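Local coordinates for protein SOXX (PDB 2C1D) that forms, with its partner SOXA, the heme c complex that initiates chemotrophic sulfur oxidation, in which it probably takes part in electron transfer, at residues M33-N36 with A37-N40; F94-V97 with D98-R102. All coordinates share one frame; numbering follows the deposited sequence.

Contact 1. Residues M33-N36 with A37-N40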
# COMPACT_ATOMS: atom_id res chain seq x y z
N MET B 33 -2.63 -2.21 -24.43
CA MET B 33 -3.63 -2.31 -23.38
C MET B 33 -3.35 -3.45 -22.39
O MET B 33 -3.87 -3.45 -21.26
CB MET B 33 -5.02 -2.47 -24.01
CG MET B 33 -5.51 -1.22 -24.78
SD MET B 33 -6.93 -1.63 -25.81
CE MET B 33 -8.17 -1.72 -24.58
N THR B 34 -2.52 -4.41 -22.80
CA THR B 34 -2.31 -5.64 -22.03
C THR B 34 -0.87 -5.83 -21.60
O THR B 34 -0.47 -6.93 -21.15
CB THR B 34 -2.79 -6.82 -22.83
OG1 THR B 34 -2.12 -6.85 -24.10
CG2 THR B 34 -4.29 -6.64 -23.18
N THR B 35 -0.09 -4.75 -21.72
CA THR B 35 1.30 -4.75 -21.29
C THR B 35 1.41 -3.86 -20.06
O THR B 35 0.97 -2.69 -20.08
CB THR B 35 2.22 -4.26 -22.43
OG1 THR B 35 2.12 -5.13 -23.57
CG2 THR B 35 3.70 -4.33 -21.98
N ASN B 36 2.00 -4.39 -18.99
CA ASN B 36 2.00 -3.73 -17.68
C ASN B 36 2.62 -2.31 -17.66
O ASN B 36 2.15 -1.43 -16.96
CB ASN B 36 2.69 -4.61 -16.63
CG ASN B 36 1.99 -5.96 -16.45
OD1 ASN B 36 0.97 -6.24 -17.08
ND2 ASN B 36 2.57 -6.82 -15.61
N ALA B 37 3.66 -2.10 -18.44
CA ALA B 37 4.40 -0.85 -18.37
C ALA B 37 3.81 0.15 -19.35
O ALA B 37 4.28 1.26 -19.42
CB ALA B 37 5.86 -1.08 -18.69
N LEU B 38 2.82 -0.27 -20.14
CA LEU B 38 2.20 0.63 -21.10
C LEU B 38 0.80 1.02 -20.61
O LEU B 38 0.68 1.72 -19.61
CB LEU B 38 2.23 0.01 -22.50
CG LEU B 38 3.63 -0.28 -23.06
CD1 LEU B 38 3.52 -0.96 -24.42
CD2 LEU B 38 4.50 1.02 -23.15
N GLY B 39 -0.26 0.57 -21.26
CA GLY B 39 -1.61 0.95 -20.87
C GLY B 39 -2.05 0.32 -19.57
O GLY B 39 -2.70 0.97 -18.75
N ASN B 40 -1.67 -0.95 -19.38
CA ASN B 40 -2.00 -1.71 -18.18
C ASN B 40 -3.50 -1.63 -17.85
O ASN B 40 -3.89 -1.64 -16.69
CB ASN B 40 -1.14 -1.21 -17.01
CG ASN B 40 -1.08 -2.19 -15.85
OD1 ASN B 40 -1.20 -3.41 -16.03
ND2 ASN B 40 -0.88 -1.67 -14.65
O HOH W 1 -1.24 -5.03 -18.54
O HOH W 2 1.34 1.70 -17.09
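Thr35 O is the acceptor round which the chain folds back on itself. Leu38 N reaches it at 3.0 Å with an N-H...O angle of 153°, and Asn40 N adds a weak second bond to the same Thr35 O at 3.2 Å. The first bond closes a type I beta turn from Thr35 to Leu38, with Asn36 and Ala37 at its corner, where small or polar residues suit an exposed bend. This turn lies just beyond helix 26-33 and leads into Cys41, Cys44 and His45, the heme-binding CXXCH motif of a c-type cytochrome. Two waters serve other acceptors: one donates to Leu38 O at 2.6 Å and to Asn36 O at 3.2 Å, while the other spans the two amides, donating to Asn36 OD1 at 2.9 Å and to Asn40 OD1 at 3.0 Å. The two amide planes are turned 48° from each other, and Asn36 OD1 has a weak further bond from Arg193 of the SOXA chain. Asn40 swings its CG to the far side of CA from the backbone N (chi1 -162°), which lays the amide over the Asn36 backbone, Asn40 CB 3.3 Å from Asn36 O. Putting an alanine at Asn40 would probably leave the bridging water with one acceptor fewer and the Asn36 amide without its water-mediated tie to this position. On another side of the turn Thr35 and Leu38 run side by side, with Thr35 CB 4.1 Å from Leu38 CD1; the Thr35 hydroxyl donates a hydrogen bond to Arg31 O in the last turn of helix 26-33.

Contact 2. Residues F94-V97 with D98-R102. With HEC (heme c), chain O.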
# COMPACT_ATOMS: atom_id res chain seq x y z
N PHE B 94 -3.38 9.06 -19.33
CA PHE B 94 -2.27 8.47 -20.08
C PHE B 94 -1.50 9.45 -20.95
O PHE B 94 -0.44 9.11 -21.45
CB PHE B 94 -2.78 7.27 -20.85
CG PHE B 94 -3.09 6.10 -19.95
CD1 PHE B 94 -4.35 5.91 -19.45
CD2 PHE B 94 -2.09 5.20 -19.60
CE1 PHE B 94 -4.63 4.82 -18.58
CE2 PHE B 94 -2.36 4.11 -18.76
CZ PHE B 94 -3.63 3.93 -18.26
N TYR B 95 -1.98 10.69 -21.05
CA TYR B 95 -1.33 11.72 -21.87
C TYR B 95 -1.24 13.04 -21.10
O TYR B 95 -1.75 14.07 -21.52
CB TYR B 95 -2.08 11.88 -23.20
CG TYR B 95 -1.25 12.44 -24.33
CD1 TYR B 95 -0.11 11.76 -24.79
CD2 TYR B 95 -1.60 13.63 -24.97
CE1 TYR B 95 0.67 12.27 -25.85
CE2 TYR B 95 -0.84 14.13 -26.04
CZ TYR B 95 0.28 13.43 -26.48
OH TYR B 95 1.03 13.93 -27.51
N LYS B 96 -0.59 12.97 -19.94
CA LYS B 96 -0.51 14.08 -19.00
C LYS B 96 0.89 14.15 -18.46
O LYS B 96 1.51 13.12 -18.15
CB LYS B 96 -1.48 13.90 -17.83
CG LYS B 96 -1.57 15.08 -16.88
CD LYS B 96 -2.67 14.87 -15.84
CE LYS B 96 -2.72 15.98 -14.79
NZ LYS B 96 -3.96 15.85 -13.95
N VAL B 97 1.42 15.36 -18.36
CA VAL B 97 2.84 15.51 -18.08
C VAL B 97 3.17 16.38 -16.89
O VAL B 97 4.31 16.42 -16.45
CB VAL B 97 3.58 16.05 -19.32
CG1 VAL B 97 3.50 15.07 -20.47
CG2 VAL B 97 3.03 17.43 -19.72
N ASP B 98 2.18 17.06 -16.33
CA ASP B 98 2.46 17.92 -15.18
C ASP B 98 1.22 18.13 -14.32
O ASP B 98 0.14 17.63 -14.64
CB ASP B 98 3.08 19.25 -15.65
CG ASP B 98 2.10 20.17 -16.40
OD1 ASP B 98 0.96 19.77 -16.73
OD2 ASP B 98 2.39 21.34 -16.71
N GLY B 99 1.36 18.88 -13.24
CA GLY B 99 0.29 19.14 -12.29
C GLY B 99 0.17 18.03 -11.24
O GLY B 99 -0.90 17.80 -10.67
N PHE B 100 1.28 17.35 -10.98
CA PHE B 100 1.28 16.22 -10.03
C PHE B 100 1.82 16.63 -8.68
O PHE B 100 2.53 17.64 -8.52
CB PHE B 100 2.12 15.06 -10.58
CG PHE B 100 1.70 14.61 -11.92
CD1 PHE B 100 2.59 14.60 -12.99
CD2 PHE B 100 0.40 14.18 -12.13
CE1 PHE B 100 2.20 14.19 -14.25
CE2 PHE B 100 -0.01 13.76 -13.38
CZ PHE B 100 0.88 13.78 -14.45
N VAL B 101 1.47 15.82 -7.68
CA VAL B 101 2.01 15.95 -6.36
C VAL B 101 3.13 14.92 -6.18
O VAL B 101 2.92 13.70 -6.36
CB VAL B 101 0.92 15.76 -5.28
CG1 VAL B 101 1.46 16.13 -3.93
CG2 VAL B 101 -0.33 16.59 -5.61
N ARG B 102 4.32 15.41 -5.86
CA ARG B 102 5.53 14.59 -5.78
C ARG B 102 5.75 13.80 -7.06
O ARG B 102 5.77 12.56 -7.05
CB ARG B 102 5.47 13.65 -4.58
CG ARG B 102 5.38 14.36 -3.23
CD ARG B 102 5.57 13.43 -2.04
NE ARG B 102 6.95 12.93 -1.87
CZ ARG B 102 7.90 13.49 -1.13
NH1 ARG B 102 9.09 12.94 -1.07
NH2 ARG B 102 7.67 14.59 -0.45
FE HEC O . -10.36 2.97 -17.62
CHA HEC O . -13.52 4.23 -17.40
CHB HEC O . -10.65 2.71 -20.98
CHC HEC O . -7.12 1.99 -17.80
CHD HEC O . -10.15 2.82 -14.16
NA HEC O . -11.81 3.42 -18.95
C1A HEC O . -13.06 3.88 -18.64
C2A HEC O . -13.82 3.95 -19.87
C3A HEC O . -13.03 3.52 -20.88
C4A HEC O . -11.74 3.19 -20.29
CMA HEC O . -13.32 3.39 -22.38
CAA HEC O . -15.26 4.45 -19.93
CBA HEC O . -16.22 3.48 -19.24
CGA HEC O . -16.55 2.46 -20.26
O1A HEC O . -17.21 2.84 -21.25
O2A HEC O . -16.15 1.28 -20.12
NB HEC O . -9.14 2.43 -19.08
C1B HEC O . -9.43 2.47 -20.43
C2B HEC O . -8.21 2.21 -21.18
C3B HEC O . -7.22 2.00 -20.30
C4B HEC O . -7.80 2.15 -18.97
CMB HEC O . -8.13 2.12 -22.71
CAB HEC O . -5.74 1.69 -20.65
CBB HEC O . -5.22 2.65 -21.49
NC HEC O . -8.87 2.47 -16.22
C1C HEC O . -7.61 2.10 -16.53
C2C HEC O . -6.92 1.77 -15.29
C3C HEC O . -7.71 2.14 -14.27
C4C HEC O . -9.00 2.49 -14.85
CMC HEC O . -5.42 1.47 -15.18
CAC HEC O . -7.46 2.04 -12.72
CBC HEC O . -6.37 2.62 -12.18
ND HEC O . -11.63 3.48 -16.01
C1D HEC O . -11.35 3.30 -14.67
C2D HEC O . -12.50 3.70 -13.89
C3D HEC O . -13.55 4.14 -14.92
C4D HEC O . -12.92 3.95 -16.20
CMD HEC O . -12.67 3.69 -12.35
CAD HEC O . -15.01 4.65 -14.69
CBD HEC O . -14.96 6.17 -14.58
CGD HEC O . -15.57 6.67 -13.29
O1D HEC O . -14.80 7.07 -12.35
O2D HEC O . -16.84 6.65 -13.23
O HOH W 3 -3.29 17.80 -12.09
O HOH W 4 -0.03 17.84 -18.64
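Lys96 NZ is held between two subunits: it donates to a water at 2.8 Å, which in turn gives a hydrogen bond to Gly99 O, also at 2.8 Å, and it forms a salt bridge with Glu177 of the SOXA chain. The lysine gets there with its whole side chain extended, CG anti to the backbone N (chi1 -174°). On the way its methylenes slide past the Phe100 ring, which runs in the opposite direction, Lys96 CG lying 3.7 Å from Phe100 CZ; a long aliphatic stem with a charged end serves both the packing and the interface. The ring is also bounded by backbone: Asp98 O stands over the centre of one face, 3.9 Å above its plane, and Lys96 O lies at the edge in plane. Val97 C is 3.6 Å from Phe100 CE1. The bend that brings the phenylalanine back passes through Gly99, whose positive phi (86°) suits glycine, since a side chain there would press on the preceding carbonyl oxygen. A second water accepts from Val97 N at 2.9 Å and donates to Asp98 OD1 at 2.9 Å, while Asp98 OD2 forms a salt bridge with Lys6. Before the bend, this cytochrome c loop supplies Phe94 to the heme pocket; one face of its ring receives heme CBB, toward the rim and 3.7 Å from Phe94 CE1. Since the lysine and aspartate charges each have a counterion beyond the loop, the bend is probably held by two salt bridges, to the SOXA chain and to Lys6 near the N-terminus, with water linking the polar groups within it.

Overall arrangement
Contacts 1 and 2 follow one another along the chain, and their centres lie 18 Å apart, yet they meet beside the heme. Gly39 O packs against Phe94 CZ at 3.1 Å, and Leu38 O comes within 4.0 Å of Phe94 CE2, so the end of contact 1 and the start of contact 2 share this aromatic ring. Gly39, Asn40 and Phe94 all belong to the heme c pocket. Residues 33-40 precede the axial ligand His45, whereas 94-102 comes after Met91, the other one, whose side chain is about 11 Å from that of Lys96. Both contacts also reach the SOXA chain, contact 1 through a weak hydrogen bond and contact 2 through a salt bridge and further hydrogen bonds.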